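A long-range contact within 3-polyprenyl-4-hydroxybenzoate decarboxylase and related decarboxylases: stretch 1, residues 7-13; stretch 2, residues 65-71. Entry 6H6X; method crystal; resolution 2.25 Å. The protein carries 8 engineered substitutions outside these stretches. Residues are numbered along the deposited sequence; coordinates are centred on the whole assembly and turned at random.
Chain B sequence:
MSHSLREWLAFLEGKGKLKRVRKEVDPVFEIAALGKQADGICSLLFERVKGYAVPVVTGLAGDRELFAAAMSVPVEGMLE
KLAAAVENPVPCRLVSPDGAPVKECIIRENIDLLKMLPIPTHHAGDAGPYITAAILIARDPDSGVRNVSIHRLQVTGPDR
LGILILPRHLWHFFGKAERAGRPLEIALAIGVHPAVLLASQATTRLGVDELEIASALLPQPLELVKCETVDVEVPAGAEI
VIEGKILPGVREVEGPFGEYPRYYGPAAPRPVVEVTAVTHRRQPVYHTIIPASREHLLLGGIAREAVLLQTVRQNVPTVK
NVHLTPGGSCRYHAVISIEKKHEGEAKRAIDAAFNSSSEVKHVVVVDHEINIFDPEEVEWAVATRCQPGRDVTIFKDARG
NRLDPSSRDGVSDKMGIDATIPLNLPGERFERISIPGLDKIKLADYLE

Stretch 1 7-13: EWLAFLE
Stretch 2 (65-71) ELFAAAM

Two helices whose axes come no closer than 12.0 Å are joined here without a single hydrogen bond between them, the gap being filled mainly by the indole of Trp8. Residues 7-13 are helical throughout, within a helix that extends beyond the stretch at both ends; residues 65-71 begin inside a second helix, and Met71 lies beyond it in loop or turn (phi/psi -99/5°). The N-to-C directions of the two helices make an angle of 132°, so the chains run in roughly opposing senses: Trp8 CA lies 7.9 Å from Ala70 CA, Phe11 CA 9.5 Å from Ala69 CA, and Leu12 CA 8.8 Å from Leu66 CA.

Helical phi/psi values, for example -61/-44° at Trp8 and -66/-41° at Leu66, accompany regular i to i+4 bonding: Phe11 N to Glu7 O is 2.9 Å, Leu12 N to Trp8 O 3.0 Å, Ala69 N to Glu65 O 2.9 Å and Ala70 N to Leu66 O 2.9 Å. At the end of the second stretch Met71 N bonds to Ala68 O at 2.9 Å and only weakly to Phe67 O, at 3.2 Å.

The CA-to-CB bond of Trp8 points sideways, but chi1 of -179° (t) and chi2 of -102° carry the six-membered part of the indole across to the second helix. There Trp8 CH2 comes within 3.4 Å of Leu66 O, a carbon-to-oxygen contact against a carbonyl already engaged by Ala70 N. Trp8 CZ3 touches both CA and CB of Ala70, lying 3.5 Å from Ala70 CA and 3.7 Å from Ala70 CB. Ala69 C sits at the ring edge, 4.2 Å from Trp8 CZ3. Trp8 NE1 is hydrogen-bonded elsewhere in the structure.

One turn on, the CA-to-CB bond of Phe11 points toward the second helix; chi1 is 180° (t) and chi2 85°. Phe11 CZ is 3.7 Å from Ala69 CB, whose CA-to-CB bond also points toward the partner, while Leu66 CD2 meets the ring edge 4.2 Å from Phe11 CE2. Leu12 and Leu66 both start sideways and share the m,t rotamer (chi1 -63° and -66°, chi2 174° in each), bringing Leu12 CD2 to 4.1 Å from Leu66 CD1. Leu66 thus touches all three contacting residues of the first helix, Leu66 CB lying 4.2 Å from Trp8 CZ2. The CA-to-CB bonds of Phe67, Ala68 and Met71 point away. The side-chain contacts between the stretches are apolar, and the two stretches bury 228 Å², both sides summed.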

# COMPACT_ATOMS: atom_id res chain seq x y z
N GLU B 7 2.69 -32.30 9.37
CA GLU B 7 3.09 -32.30 7.97
C GLU B 7 3.10 -30.87 7.38
O GLU B 7 4.05 -30.50 6.68
CB GLU B 7 2.27 -33.30 7.16
CG GLU B 7 2.82 -34.72 7.44
CD GLU B 7 1.83 -35.85 7.25
OE1 GLU B 7 1.17 -35.86 6.18
OE2 GLU B 7 1.74 -36.73 8.16
N TRP B 8 2.09 -30.06 7.74
CA TRP B 8 2.08 -28.70 7.27
C TRP B 8 3.31 -27.97 7.76
O TRP B 8 3.92 -27.26 6.99
CB TRP B 8 0.81 -27.92 7.69
CG TRP B 8 0.83 -26.55 7.16
CD1 TRP B 8 1.14 -25.41 7.84
CD2 TRP B 8 0.62 -26.16 5.82
NE1 TRP B 8 1.09 -24.34 7.02
CE2 TRP B 8 0.79 -24.77 5.76
CE3 TRP B 8 0.29 -26.87 4.65
CZ2 TRP B 8 0.65 -24.05 4.58
CZ3 TRP B 8 0.14 -26.17 3.47
CH2 TRP B 8 0.33 -24.77 3.43
N LEU B 9 3.68 -28.14 9.02
CA LEU B 9 4.93 -27.50 9.49
C LEU B 9 6.19 -27.98 8.75
O LEU B 9 7.11 -27.19 8.55
CB LEU B 9 5.13 -27.65 10.99
CG LEU B 9 4.05 -27.07 11.87
CD1 LEU B 9 4.38 -27.32 13.32
CD2 LEU B 9 3.87 -25.57 11.62
N ALA B 10 6.21 -29.24 8.33
CA ALA B 10 7.31 -29.79 7.53
C ALA B 10 7.37 -29.10 6.18
O ALA B 10 8.43 -28.63 5.78
CB ALA B 10 7.17 -31.31 7.35
N PHE B 11 6.24 -29.03 5.49
CA PHE B 11 6.10 -28.24 4.24
C PHE B 11 6.60 -26.80 4.39
O PHE B 11 7.33 -26.31 3.52
CB PHE B 11 4.65 -28.26 3.79
CG PHE B 11 4.37 -27.49 2.53
CD1 PHE B 11 4.55 -28.08 1.27
CD2 PHE B 11 3.87 -26.19 2.59
CE1 PHE B 11 4.27 -27.38 0.11
CE2 PHE B 11 3.58 -25.48 1.43
CZ PHE B 11 3.79 -26.08 0.19
N LEU B 12 6.24 -26.11 5.48
CA LEU B 12 6.71 -24.73 5.66
C LEU B 12 8.24 -24.66 5.89
O LEU B 12 8.90 -23.76 5.38
CB LEU B 12 6.00 -24.03 6.84
CG LEU B 12 4.50 -23.76 6.85
CD1 LEU B 12 4.11 -23.20 8.21
CD2 LEU B 12 4.14 -22.77 5.78
N GLU B 13 8.77 -25.59 6.69
CA GLU B 13 10.22 -25.60 7.02
C GLU B 13 11.10 -25.74 5.76
O GLU B 13 12.01 -24.95 5.56
CB GLU B 13 10.56 -26.71 8.03
CG GLU B 13 11.85 -26.48 8.83
CD GLU B 13 11.73 -26.88 10.30
OE1 GLU B 13 11.18 -27.97 10.57
OE2 GLU B 13 12.17 -26.11 11.19
N GLU B 65 -0.67 -17.56 -1.43
CA GLU B 65 0.14 -18.67 -1.98
C GLU B 65 0.12 -19.89 -1.03
O GLU B 65 -0.21 -20.98 -1.47
CB GLU B 65 1.58 -18.20 -2.29
N LEU B 66 0.33 -19.66 0.27
CA LEU B 66 0.24 -20.73 1.26
C LEU B 66 -1.13 -21.31 1.41
O LEU B 66 -1.25 -22.51 1.47
CB LEU B 66 0.81 -20.31 2.60
CG LEU B 66 2.31 -20.06 2.48
CD1 LEU B 66 2.84 -19.50 3.77
CD2 LEU B 66 3.04 -21.34 2.11
N PHE B 67 -2.19 -20.51 1.41
CA PHE B 67 -3.50 -21.13 1.48
C PHE B 67 -3.81 -21.93 0.24
O PHE B 67 -4.51 -22.93 0.30
CB PHE B 67 -4.62 -20.10 1.76
CG PHE B 67 -4.72 -19.70 3.21
CD1 PHE B 67 -5.38 -20.51 4.11
CD2 PHE B 67 -4.18 -18.53 3.65
CE1 PHE B 67 -5.47 -20.16 5.45
CE2 PHE B 67 -4.29 -18.15 4.99
CZ PHE B 67 -4.94 -18.96 5.89
N ALA B 68 -3.32 -21.48 -0.91
CA ALA B 68 -3.49 -22.28 -2.16
C ALA B 68 -2.74 -23.61 -2.04
O ALA B 68 -3.32 -24.66 -2.27
CB ALA B 68 -3.01 -21.55 -3.37
N ALA B 69 -1.49 -23.56 -1.65
CA ALA B 69 -0.74 -24.80 -1.31
C ALA B 69 -1.50 -25.72 -0.33
O ALA B 69 -1.63 -26.93 -0.57
CB ALA B 69 0.61 -24.44 -0.76
N ALA B 70 -2.09 -25.15 0.73
CA ALA B 70 -2.86 -25.95 1.69
C ALA B 70 -4.02 -26.66 1.05
O ALA B 70 -4.48 -27.65 1.56
CB ALA B 70 -3.36 -25.10 2.85
N MET B 71 -4.54 -26.14 -0.03
CA MET B 71 -5.65 -26.74 -0.73
C MET B 71 -5.18 -27.56 -1.95
O MET B 71 -6.04 -28.03 -2.71
CB MET B 71 -6.62 -25.63 -1.21
CG MET B 71 -7.69 -25.22 -0.21
SD MET B 71 -8.63 -23.83 -0.89
CE MET B 71 -7.47 -22.55 -0.53